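Local coordinates for secretory-abundant heat soluble protein 1 (Ramazzottius varieornatus, PDB 5XNA) that is secreted and acts as a molecular shield when water is scarce, supporting desiccation tolerance by forming a non-crystalline amorphous solid on drying, at residues Asp16-Phe21 and Gly36-Thr41; Thr41-Trp46 and Arg132-Ser137. All coordinates share one frame; numbering follows the deposited sequence.

Contact 1 (Asp16-Phe21 and Gly36-Thr41). With ZN (zinc ion), chain D; SHV (heptanoic acid), chain O; EDO (1,2-ethanediol), chain M; EDO (1,2-ethanediol), chain F.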
ATOM      1  N   ASP A  16     -19.838  17.439  -0.761  0.55 32.17           N
ATOM      2  CA  ASP A  16     -19.335  18.240   0.347  0.55 31.55           C
ATOM      3  C   ASP A  16     -18.593  17.409   1.387  0.55 32.70           C
ATOM      4  O   ASP A  16     -17.913  17.983   2.243  0.55 38.89           O
ATOM      5  CB  ASP A  16     -20.487  18.991   1.027  0.55 39.40           C
ATOM      6  CG  ASP A  16     -21.079  20.072   0.145  0.55 38.39           C
ATOM      7  OD1 ASP A  16     -20.329  20.659  -0.662  0.55 39.42           O
ATOM      8  OD2 ASP A  16     -22.293  20.338   0.266  0.55 43.56           O
ATOM      9  N   ARG A  17     -18.709  16.083   1.334  1.00 32.79           N
ATOM     10  CA  ARG A  17     -18.089  15.205   2.323  1.00 27.53           C
ATOM     11  C   ARG A  17     -16.614  15.023   1.979  1.00 37.85           C
ATOM     12  O   ARG A  17     -16.274  14.555   0.887  1.00 24.91           O
ATOM     13  CB  ARG A  17     -18.798  13.853   2.366  1.00 32.03           C
ATOM     14  CG  ARG A  17     -20.240  13.885   2.893  1.00 27.63           C
ATOM     15  CD  ARG A  17     -20.856  12.496   2.809  1.00 31.79           C
ATOM     16  NE  ARG A  17     -21.441  12.254   1.498  1.00 35.30           N
ATOM     17  CZ  ARG A  17     -21.673  11.046   0.983  1.00 50.97           C
ATOM     18  NH1 ARG A  17     -22.216  10.931  -0.224  1.00 46.68           N
ATOM     19  NH2 ARG A  17     -21.354   9.954   1.665  1.00 49.67           N
ATOM     20  N   ILE A  18     -15.744  15.388   2.917  1.00 27.26           N
ATOM     21  CA  ILE A  18     -14.304  15.333   2.714  1.00 34.66           C
ATOM     22  C   ILE A  18     -13.679  15.287   4.096  1.00 39.69           C
ATOM     23  O   ILE A  18     -14.231  15.834   5.052  1.00 33.60           O
ATOM     24  CB  ILE A  18     -13.814  16.548   1.886  1.00 35.30           C
ATOM     25  CG1 ILE A  18     -12.326  16.427   1.564  1.00 30.24           C
ATOM     26  CG2 ILE A  18     -14.119  17.858   2.611  1.00 41.52           C
ATOM     27  CD1 ILE A  18     -11.882  17.393   0.494  1.00 29.48           C
ATOM     28  N   GLU A  19     -12.535  14.617   4.213  1.00 30.84           N
ATOM     29  CA  GLU A  19     -11.947  14.400   5.530  1.00 28.82           C
ATOM     30  C   GLU A  19     -10.429  14.455   5.462  1.00 29.16           C
ATOM     31  O   GLU A  19      -9.806  13.660   4.751  1.00 23.50           O
ATOM     32  CB  GLU A  19     -12.409  13.065   6.118  1.00 23.20           C
ATOM     33  CG  GLU A  19     -11.909  12.831   7.547  1.00 31.48           C
ATOM     34  CD  GLU A  19     -12.372  11.512   8.104  1.00 35.25           C
ATOM     35  OE1 GLU A  19     -13.570  11.404   8.440  1.00 38.39           O
ATOM     36  OE2 GLU A  19     -11.546  10.582   8.204  1.00 40.44           O
ATOM     37  N   ASN A  20      -9.846  15.382   6.224  1.00 29.14           N
ATOM     38  CA  ASN A  20      -8.403  15.442   6.467  1.00 29.36           C
ATOM     39  C   ASN A  20      -7.611  15.671   5.186  1.00 34.19           C
ATOM     40  O   ASN A  20      -6.433  15.311   5.103  1.00 28.06           O
ATOM     41  CB  ASN A  20      -7.900  14.176   7.177  1.00 31.47           C
ATOM     42  CG  ASN A  20      -6.588  14.404   7.928  1.00 42.60           C
ATOM     43  OD1 ASN A  20      -6.310  15.513   8.387  1.00 35.39           O
ATOM     44  ND2 ASN A  20      -5.783  13.351   8.060  1.00 35.82           N
ATOM     45  N   PHE A  21      -8.247  16.284   4.186  1.00 30.90           N
ATOM     46  CA  PHE A  21      -7.622  16.374   2.871  1.00 29.59           C
ATOM     47  C   PHE A  21      -6.470  17.368   2.858  1.00 29.14           C
ATOM     48  O   PHE A  21      -5.455  17.130   2.198  1.00 31.46           O
ATOM     49  CB  PHE A  21      -8.667  16.731   1.814  1.00 24.94           C
ATOM     50  CG  PHE A  21      -8.170  16.577   0.404  1.00 33.66           C
ATOM     51  CD1 PHE A  21      -8.060  15.324  -0.175  1.00 38.80           C
ATOM     52  CD2 PHE A  21      -7.815  17.692  -0.341  1.00 41.35           C
ATOM     53  CE1 PHE A  21      -7.602  15.183  -1.481  1.00 34.25           C
ATOM     54  CE2 PHE A  21      -7.364  17.562  -1.639  1.00 39.97           C
ATOM     55  CZ  PHE A  21      -7.253  16.300  -2.208  1.00 40.72           C
ATOM     56  N   GLY A  36      -5.675  22.471  -2.007  1.00 39.42           N
ATOM     57  CA  GLY A  36      -6.561  22.094  -0.930  1.00 40.51           C
ATOM     58  C   GLY A  36      -7.968  22.609  -1.142  1.00 41.90           C
ATOM     59  O   GLY A  36      -8.355  23.025  -2.238  1.00 38.02           O
ATOM     60  N   GLY A  37      -8.739  22.584  -0.073  1.00 41.03           N
ATOM     61  CA  GLY A  37     -10.145  22.864  -0.212  1.00 40.05           C
ATOM     62  C   GLY A  37     -10.873  21.678  -0.818  1.00 39.78           C
ATOM     63  O   GLY A  37     -10.400  20.536  -0.802  1.00 50.87           O
ATOM     64  N   ASN A  38     -12.041  21.966  -1.379  1.00 30.53           N
ATOM     65  CA  ASN A  38     -12.962  20.932  -1.828  1.00 31.93           C
ATOM     66  C   ASN A  38     -13.612  21.372  -3.133  1.00 29.73           C
ATOM     67  O   ASN A  38     -14.835  21.425  -3.259  1.00 35.02           O
ATOM     68  CB  ASN A  38     -13.997  20.645  -0.733  1.00 32.19           C
ATOM     69  CG  ASN A  38     -14.958  19.523  -1.093  1.00 35.82           C
ATOM     70  OD1 ASN A  38     -14.605  18.574  -1.802  1.00 41.11           O
ATOM     71  ND2 ASN A  38     -16.178  19.616  -0.584  1.00 36.62           N
ATOM     72  N   HIS A  39     -12.786  21.714  -4.121  1.00 27.67           N
ATOM     73  CA  HIS A  39     -13.306  22.149  -5.412  1.00 20.89           C
ATOM     74  C   HIS A  39     -13.933  20.982  -6.166  1.00 22.78           C
ATOM     75  O   HIS A  39     -13.481  19.837  -6.069  1.00 24.36           O
ATOM     76  CB  HIS A  39     -12.195  22.768  -6.264  1.00 25.67           C
ATOM     77  CG  HIS A  39     -11.762  24.122  -5.794  1.00 26.50           C
ATOM     78  ND1 HIS A  39     -12.307  25.289  -6.285  1.00 22.96           N
ATOM     79  CD2 HIS A  39     -10.850  24.493  -4.866  1.00 33.91           C
ATOM     80  CE1 HIS A  39     -11.743  26.322  -5.686  1.00 33.18           C
ATOM     81  NE2 HIS A  39     -10.857  25.864  -4.822  1.00 31.72           N
ATOM     82  N   LYS A  40     -14.963  21.299  -6.951  1.00 19.84           N
ATOM     83  CA  LYS A  40     -15.720  20.282  -7.666  1.00 20.96           C
ATOM     84  C   LYS A  40     -14.785  19.476  -8.553  1.00 21.38           C
ATOM     85  O   LYS A  40     -14.050  20.038  -9.370  1.00 21.71           O
ATOM     86  CB  LYS A  40     -16.826  20.946  -8.492  1.00 19.46           C
ATOM     87  CG  LYS A  40     -17.685  20.014  -9.329  1.00 27.41           C
ATOM     88  CD  LYS A  40     -18.530  19.048  -8.485  1.00 34.04           C
ATOM     89  CE  LYS A  40     -19.322  19.768  -7.408  1.00 34.67           C
ATOM     90  NZ  LYS A  40     -20.303  18.856  -6.756  1.00 44.27           N
ATOM     91  N   THR A  41     -14.799  18.162  -8.371  1.00 19.57           N
ATOM     92  CA  THR A  41     -13.845  17.255  -8.992  1.00 20.66           C
ATOM     93  C   THR A  41     -14.622  16.089  -9.580  1.00 21.53           C
ATOM     94  O   THR A  41     -15.572  15.605  -8.964  1.00 20.87           O
ATOM     95  CB  THR A  41     -12.804  16.751  -7.960  1.00 20.38           C
ATOM     96  OG1 THR A  41     -12.068  17.866  -7.438  1.00 20.85           O
ATOM     97  CG2 THR A  41     -11.816  15.734  -8.587  1.00 18.31           C
TER
HETATM   98 ZN    ZN D 202     -12.546   8.588   8.688  0.62 35.84          ZN
HETATM   99  C1  SHV O 213      -8.724  14.335  -6.485  1.00 45.30           C
HETATM  100  O1  SHV O 213      -8.348  13.282  -7.062  1.00 43.89           O
HETATM  101  O2  SHV O 213      -9.470  14.253  -5.473  1.00 47.23           O
HETATM  102  C2  SHV O 213      -8.275  15.699  -7.014  1.00 49.01           C
HETATM  103  C3  SHV O 213      -7.089  16.214  -6.197  1.00 55.14           C
HETATM  104  C4  SHV O 213      -5.797  15.597  -6.725  1.00 53.91           C
HETATM  105  C5  SHV O 213      -4.627  15.967  -5.813  1.00 51.94           C
HETATM  106  C6  SHV O 213      -3.767  14.727  -5.566  1.00 52.14           C
HETATM  107  C7  SHV O 213      -2.285  15.094  -5.557  1.00 49.28           C
HETATM  108  C1  EDO M 211      -9.320  19.601  -5.812  1.00 49.23           C
HETATM  109  O1  EDO M 211      -8.134  20.385  -5.996  1.00 60.35           O
HETATM  110  C2  EDO M 211      -9.880  19.856  -4.416  1.00 47.56           C
HETATM  111  O2  EDO M 211     -10.098  21.260  -4.247  1.00 41.14           O
HETATM  112  C1  EDO F 204     -22.274  18.510  -3.514  0.55 42.79           C
HETATM  113  O1  EDO F 204     -22.513  18.497  -4.928  0.55 41.67           O
HETATM  114  C2  EDO F 204     -23.097  17.423  -2.827  0.55 36.45           C
HETATM  115  O2  EDO F 204     -22.874  17.462  -1.410  0.55 37.53           O
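No hydrogen bond links I18 and F21 to G37 and N38; the two pieces of chain meet by van der Waals contact, with aliphatic and aromatic carbons set against polar atoms. The CD1 methyl of I18 lies 3.7 Å from the carbonyl O of G37 and 3.8 Å from OD1 of N38. It gets there because CG1 stands anti to the backbone N (chi1 -175°), and the side chains of I18 and N38 then run antiparallel alongside one another. The amide of N38 is gripped from outside the contact: OD1 accepts a hydrogen bond from R132 and ND2 gives one to the carbonyl of T15, which fixes its rotation and leaves ND2 beside D16, 3.6 Å from CA. On the inner side the F21 ring brings CD2 to 3.9 Å from the O of G37, an oblique approach, while its edge faces the bound heptanoic acid, with CZ of F21 4.0 Å from C3. At the backbone angles of G37 (phi 76°, psi -159°) any side chain would collide with the O of G36, so only glycine fits comfortably. Beyond it, T41 OG1 hydrogen-bonds to H39 O (2.8 Å). The end of strand 10-19 and the start of helix 21-27 thus pack against the loop that leaves helix 32-35 for strand 42-47, at the base of a two-helix lid as in fatty-acid-binding proteins.

Contact 2 (Thr41-Trp46 and Arg132-Ser137). With MG (magnesium ion), chain E; SHV (heptanoic acid), chain O.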
ATOM      1  N   THR A  41     -14.799  18.162  -8.371  1.00 19.57           N
ATOM      2  CA  THR A  41     -13.845  17.255  -8.992  1.00 20.66           C
ATOM      3  C   THR A  41     -14.622  16.089  -9.580  1.00 21.53           C
ATOM      4  O   THR A  41     -15.572  15.605  -8.964  1.00 20.87           O
ATOM      5  CB  THR A  41     -12.804  16.751  -7.960  1.00 20.38           C
ATOM      6  OG1 THR A  41     -12.068  17.866  -7.438  1.00 20.85           O
ATOM      7  CG2 THR A  41     -11.816  15.734  -8.587  1.00 18.31           C
ATOM      8  N   PHE A  42     -14.239  15.658 -10.779  1.00 19.23           N
ATOM      9  CA  PHE A  42     -14.890  14.533 -11.430  1.00 18.93           C
ATOM     10  C   PHE A  42     -13.871  13.441 -11.686  1.00 22.87           C
ATOM     11  O   PHE A  42     -12.740  13.714 -12.106  1.00 19.93           O
ATOM     12  CB  PHE A  42     -15.547  14.925 -12.755  1.00 19.44           C
ATOM     13  CG  PHE A  42     -16.586  16.000 -12.620  1.00 22.17           C
ATOM     14  CD1 PHE A  42     -16.216  17.331 -12.611  1.00 21.70           C
ATOM     15  CD2 PHE A  42     -17.929  15.675 -12.517  1.00 25.23           C
ATOM     16  CE1 PHE A  42     -17.169  18.335 -12.490  1.00 31.09           C
ATOM     17  CE2 PHE A  42     -18.881  16.670 -12.392  1.00 27.29           C
ATOM     18  CZ  PHE A  42     -18.495  18.006 -12.379  1.00 28.82           C
ATOM     19  N   HIS A  43     -14.275  12.204 -11.415  1.00 19.38           N
ATOM     20  CA  HIS A  43     -13.524  11.023 -11.815  1.00 20.66           C
ATOM     21  C   HIS A  43     -14.410  10.237 -12.767  1.00 22.97           C
ATOM     22  O   HIS A  43     -15.525   9.856 -12.402  1.00 20.42           O
ATOM     23  CB  HIS A  43     -13.141  10.145 -10.614  1.00 15.98           C
ATOM     24  CG  HIS A  43     -12.062  10.720  -9.754  1.00 18.70           C
ATOM     25  ND1 HIS A  43     -10.723  10.550 -10.027  1.00 19.70           N
ATOM     26  CD2 HIS A  43     -12.122  11.449  -8.615  1.00 23.34           C
ATOM     27  CE1 HIS A  43     -10.002  11.162  -9.103  1.00 21.84           C
ATOM     28  NE2 HIS A  43     -10.829  11.710  -8.232  1.00 24.94           N
ATOM     29  N   LYS A  44     -13.927  10.010 -13.985  0.68 16.11           N
ATOM     30  CA  LYS A  44     -14.627   9.168 -14.947  0.68 14.46           C
ATOM     31  C   LYS A  44     -13.716   7.997 -15.269  0.68 17.31           C
ATOM     32  O   LYS A  44     -12.559   8.194 -15.656  0.68 16.94           O
ATOM     33  CB  LYS A  44     -15.002   9.951 -16.214  0.68 19.03           C
ATOM     34  CG  LYS A  44     -15.943  11.116 -15.933  0.68 20.77           C
ATOM     35  CD  LYS A  44     -16.300  11.905 -17.200  0.68 22.60           C
ATOM     36  CE  LYS A  44     -17.107  13.139 -16.831  0.68 31.63           C
ATOM     37  NZ  LYS A  44     -17.339  14.043 -17.992  0.68 37.72           N
ATOM     38  N   ILE A  45     -14.219   6.784 -15.065  1.00 15.83           N
ATOM     39  CA  ILE A  45     -13.444   5.576 -15.287  1.00 12.63           C
ATOM     40  C   ILE A  45     -14.257   4.653 -16.176  1.00 17.22           C
ATOM     41  O   ILE A  45     -15.404   4.321 -15.846  1.00 21.05           O
ATOM     42  CB  ILE A  45     -13.084   4.872 -13.971  1.00 16.32           C
ATOM     43  CG1 ILE A  45     -12.352   5.850 -13.043  1.00 18.18           C
ATOM     44  CG2 ILE A  45     -12.245   3.653 -14.259  1.00 18.37           C
ATOM     45  CD1 ILE A  45     -12.112   5.328 -11.604  1.00 25.89           C
ATOM     46  N   TRP A  46     -13.674   4.239 -17.290  1.00 17.24           N
ATOM     47  CA  TRP A  46     -14.374   3.370 -18.222  1.00 16.86           C
ATOM     48  C   TRP A  46     -13.355   2.504 -18.944  1.00 17.49           C
ATOM     49  O   TRP A  46     -12.150   2.759 -18.904  1.00 18.89           O
ATOM     50  CB  TRP A  46     -15.251   4.186 -19.199  1.00 19.35           C
ATOM     51  CG  TRP A  46     -14.531   4.994 -20.269  1.00 18.37           C
ATOM     52  CD1 TRP A  46     -14.388   4.657 -21.593  1.00 19.59           C
ATOM     53  CD2 TRP A  46     -13.895   6.273 -20.114  1.00 20.06           C
ATOM     54  NE1 TRP A  46     -13.700   5.640 -22.259  1.00 23.13           N
ATOM     55  CE2 TRP A  46     -13.387   6.646 -21.380  1.00 24.76           C
ATOM     56  CE3 TRP A  46     -13.695   7.137 -19.027  1.00 18.14           C
ATOM     57  CZ2 TRP A  46     -12.699   7.849 -21.590  1.00 21.32           C
ATOM     58  CZ3 TRP A  46     -13.007   8.327 -19.236  1.00 24.13           C
ATOM     59  CH2 TRP A  46     -12.517   8.674 -20.508  1.00 24.37           C
ATOM     60  N   ARG A 132     -12.379  11.295   0.563  1.00 26.56           N
ATOM     61  CA  ARG A 132     -13.296  12.160  -0.158  1.00 21.49           C
ATOM     62  C   ARG A 132     -14.394  11.286  -0.733  1.00 23.72           C
ATOM     63  O   ARG A 132     -14.132  10.169  -1.177  1.00 23.21           O
ATOM     64  CB  ARG A 132     -12.553  12.928  -1.244  1.00 26.88           C
ATOM     65  CG  ARG A 132     -13.357  13.962  -1.913  1.00 30.22           C
ATOM     66  CD  ARG A 132     -12.432  14.880  -2.674  1.00 29.35           C
ATOM     67  NE  ARG A 132     -13.094  16.122  -2.992  1.00 31.97           N
ATOM     68  CZ  ARG A 132     -12.737  16.906  -3.994  1.00 33.35           C
ATOM     69  NH1 ARG A 132     -11.728  16.554  -4.787  1.00 36.33           N
ATOM     70  NH2 ARG A 132     -13.392  18.028  -4.198  1.00 27.99           N
ATOM     71  N   TRP A 133     -15.631  11.771  -0.698  1.00 22.88           N
ATOM     72  CA  TRP A 133     -16.755  10.978  -1.160  1.00 20.15           C
ATOM     73  C   TRP A 133     -17.331  11.575  -2.435  1.00 16.14           C
ATOM     74  O   TRP A 133     -17.483  12.797  -2.547  1.00 23.79           O
ATOM     75  CB  TRP A 133     -17.840  10.874  -0.079  1.00 27.23           C
ATOM     76  CG  TRP A 133     -17.390   9.994   1.052  1.00 30.53           C
ATOM     77  CD1 TRP A 133     -17.652   8.672   1.214  1.00 33.81           C
ATOM     78  CD2 TRP A 133     -16.544  10.374   2.146  1.00 24.85           C
ATOM     79  NE1 TRP A 133     -17.037   8.202   2.363  1.00 29.11           N
ATOM     80  CE2 TRP A 133     -16.350   9.231   2.942  1.00 26.47           C
ATOM     81  CE3 TRP A 133     -15.944  11.575   2.534  1.00 28.19           C
ATOM     82  CZ2 TRP A 133     -15.583   9.254   4.105  1.00 28.38           C
ATOM     83  CZ3 TRP A 133     -15.177  11.594   3.684  1.00 31.53           C
ATOM     84  CH2 TRP A 133     -15.008  10.440   4.456  1.00 30.51           C
ATOM     85  N   TYR A 134     -17.675  10.694  -3.362  1.00 23.24           N
ATOM     86  CA  TYR A 134     -18.178  11.055  -4.672  1.00 26.22           C
ATOM     87  C   TYR A 134     -19.545  10.423  -4.874  1.00 26.03           C
ATOM     88  O   TYR A 134     -19.823   9.338  -4.360  1.00 30.35           O
ATOM     89  CB  TYR A 134     -17.208  10.577  -5.761  1.00 20.06           C
ATOM     90  CG  TYR A 134     -15.903  11.322  -5.729  1.00 18.95           C
ATOM     91  CD1 TYR A 134     -14.938  11.040  -4.760  1.00 16.69           C
ATOM     92  CD2 TYR A 134     -15.626  12.314  -6.669  1.00 19.05           C
ATOM     93  CE1 TYR A 134     -13.738  11.738  -4.717  1.00 16.75           C
ATOM     94  CE2 TYR A 134     -14.436  13.014  -6.637  1.00 17.24           C
ATOM     95  CZ  TYR A 134     -13.492  12.719  -5.668  1.00 23.34           C
ATOM     96  OH  TYR A 134     -12.318  13.424  -5.647  1.00 24.52           O
ATOM     97  N   LYS A 135     -20.397  11.100  -5.633  1.00 24.80           N
ATOM     98  CA  LYS A 135     -21.675  10.537  -6.033  1.00 25.15           C
ATOM     99  C   LYS A 135     -21.691  10.289  -7.536  1.00 30.85           C
ATOM    100  O   LYS A 135     -21.006  10.967  -8.306  1.00 23.70           O
ATOM    101  CB  LYS A 135     -22.830  11.465  -5.643  1.00 29.42           C
ATOM    102  CG  LYS A 135     -22.814  12.796  -6.375  1.00 34.03           C
ATOM    103  CD  LYS A 135     -23.852  13.756  -5.823  1.00 49.12           C
ATOM    104  CE  LYS A 135     -23.692  15.130  -6.436  1.00 46.21           C
ATOM    105  NZ  LYS A 135     -23.792  15.050  -7.921  1.00 59.05           N
ATOM    106  N   LYS A 136     -22.460   9.285  -7.941  1.00 25.00           N
ATOM    107  CA  LYS A 136     -22.713   9.060  -9.358  1.00 30.66           C
ATOM    108  C   LYS A 136     -23.286  10.318 -10.002  1.00 38.46           C
ATOM    109  O   LYS A 136     -24.232  10.917  -9.486  1.00 45.63           O
ATOM    110  CB  LYS A 136     -23.681   7.887  -9.536  1.00 45.63           C
ATOM    111  CG  LYS A 136     -23.018   6.531  -9.686  1.00 40.04           C
ATOM    112  CD  LYS A 136     -22.359   6.407 -11.059  1.00 46.05           C
ATOM    113  CE  LYS A 136     -21.584   5.100 -11.221  1.00 46.47           C
ATOM    114  NZ  LYS A 136     -22.459   3.923 -11.472  1.00 52.28           N
ATOM    115  N   SER A 137     -22.700  10.728 -11.120  1.00 32.08           N
ATOM    116  CA  SER A 137     -23.210  11.883 -11.851  1.00 34.02           C
ATOM    117  C   SER A 137     -24.513  11.518 -12.550  1.00 47.23           C
ATOM    118  O   SER A 137     -24.597  10.481 -13.206  1.00 54.70           O
ATOM    119  CB  SER A 137     -22.196  12.384 -12.877  1.00 39.36           C
ATOM    120  OG  SER A 137     -21.165  13.127 -12.257  1.00 39.27           O
TER
HETATM  121 MG    MG E 203     -10.543  12.794  -6.447  1.00 24.87          MG
HETATM  122  C1  SHV O 213      -8.724  14.335  -6.485  1.00 45.30           C
HETATM  123  O1  SHV O 213      -8.348  13.282  -7.062  1.00 43.89           O
HETATM  124  O2  SHV O 213      -9.470  14.253  -5.473  1.00 47.23           O
HETATM  125  C2  SHV O 213      -8.275  15.699  -7.014  1.00 49.01           C
HETATM  126  C3  SHV O 213      -7.089  16.214  -6.197  1.00 55.14           C
HETATM  127  C4  SHV O 213      -5.797  15.597  -6.725  1.00 53.91           C
HETATM  128  C5  SHV O 213      -4.627  15.967  -5.813  1.00 51.94           C
HETATM  129  C6  SHV O 213      -3.767  14.727  -5.566  1.00 52.14           C
HETATM  130  C7  SHV O 213      -2.285  15.094  -5.557  1.00 49.28           C
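Metal coordination joins H43 and Y134 across the barrel interior: a magnesium ion binds H43 NE2 at 2.1 Å and Y134 OH at 2.0 Å, and both carboxylate oxygens of heptanoic acid also bind it. Because the two side-chain atoms share the metal, their closeness is no hydrogen bond. H43 ND1 is hydrogen-bonded to NE2 of H54, a second-shell partner that orients the imidazole. The aromatic component is an offset edge-to-face pair, the H43 edge turned to the Y134 face with planes at 76° and CD2 of H43 3.4 Å from CE2 of Y134. Among the hydrogen bonds, R132 spends NH1 on SHV O2 (3.3 Å), which lies at the edge of the guanidinium, and more weakly on T41 OG1 (3.0 Å). Its chain runs extended from CG to NE, carrying the charge inward, and NH2 turns to the 36-41 loop at H39 O. A leucine in place of R132 would probably leave the carboxylate without its arginine partner and take from N38 OD1 and the H39 carbonyl the donor they share. With K121 and Y123 also bonded to the ligand, the site resembles the Arg-Tyr carboxylate pocket inside fatty-acid-binding proteins.

How the contacts relate
Contact 1 and contact 2 follow one another along the chain, sharing T41, where the linker after helix 32-35 passes into strand 42-47. Their centres lie about 13 Å apart, contact 1 near the surface and contact 2 buried. Both reach the same antiparallel sheet, in which strand 10-19 runs between 42-47 and 128-136; contact 2 therefore joins the two strands flanking the one that carries 16-19. R132 is one direct bridge, a single guanidinium serving both contacts, NH1 on the ligand side and NH2 on the loop; I18 packs on R132 and W133 as well. The linker beside the helices and the polar interior site thus line the same bound heptanoic acid.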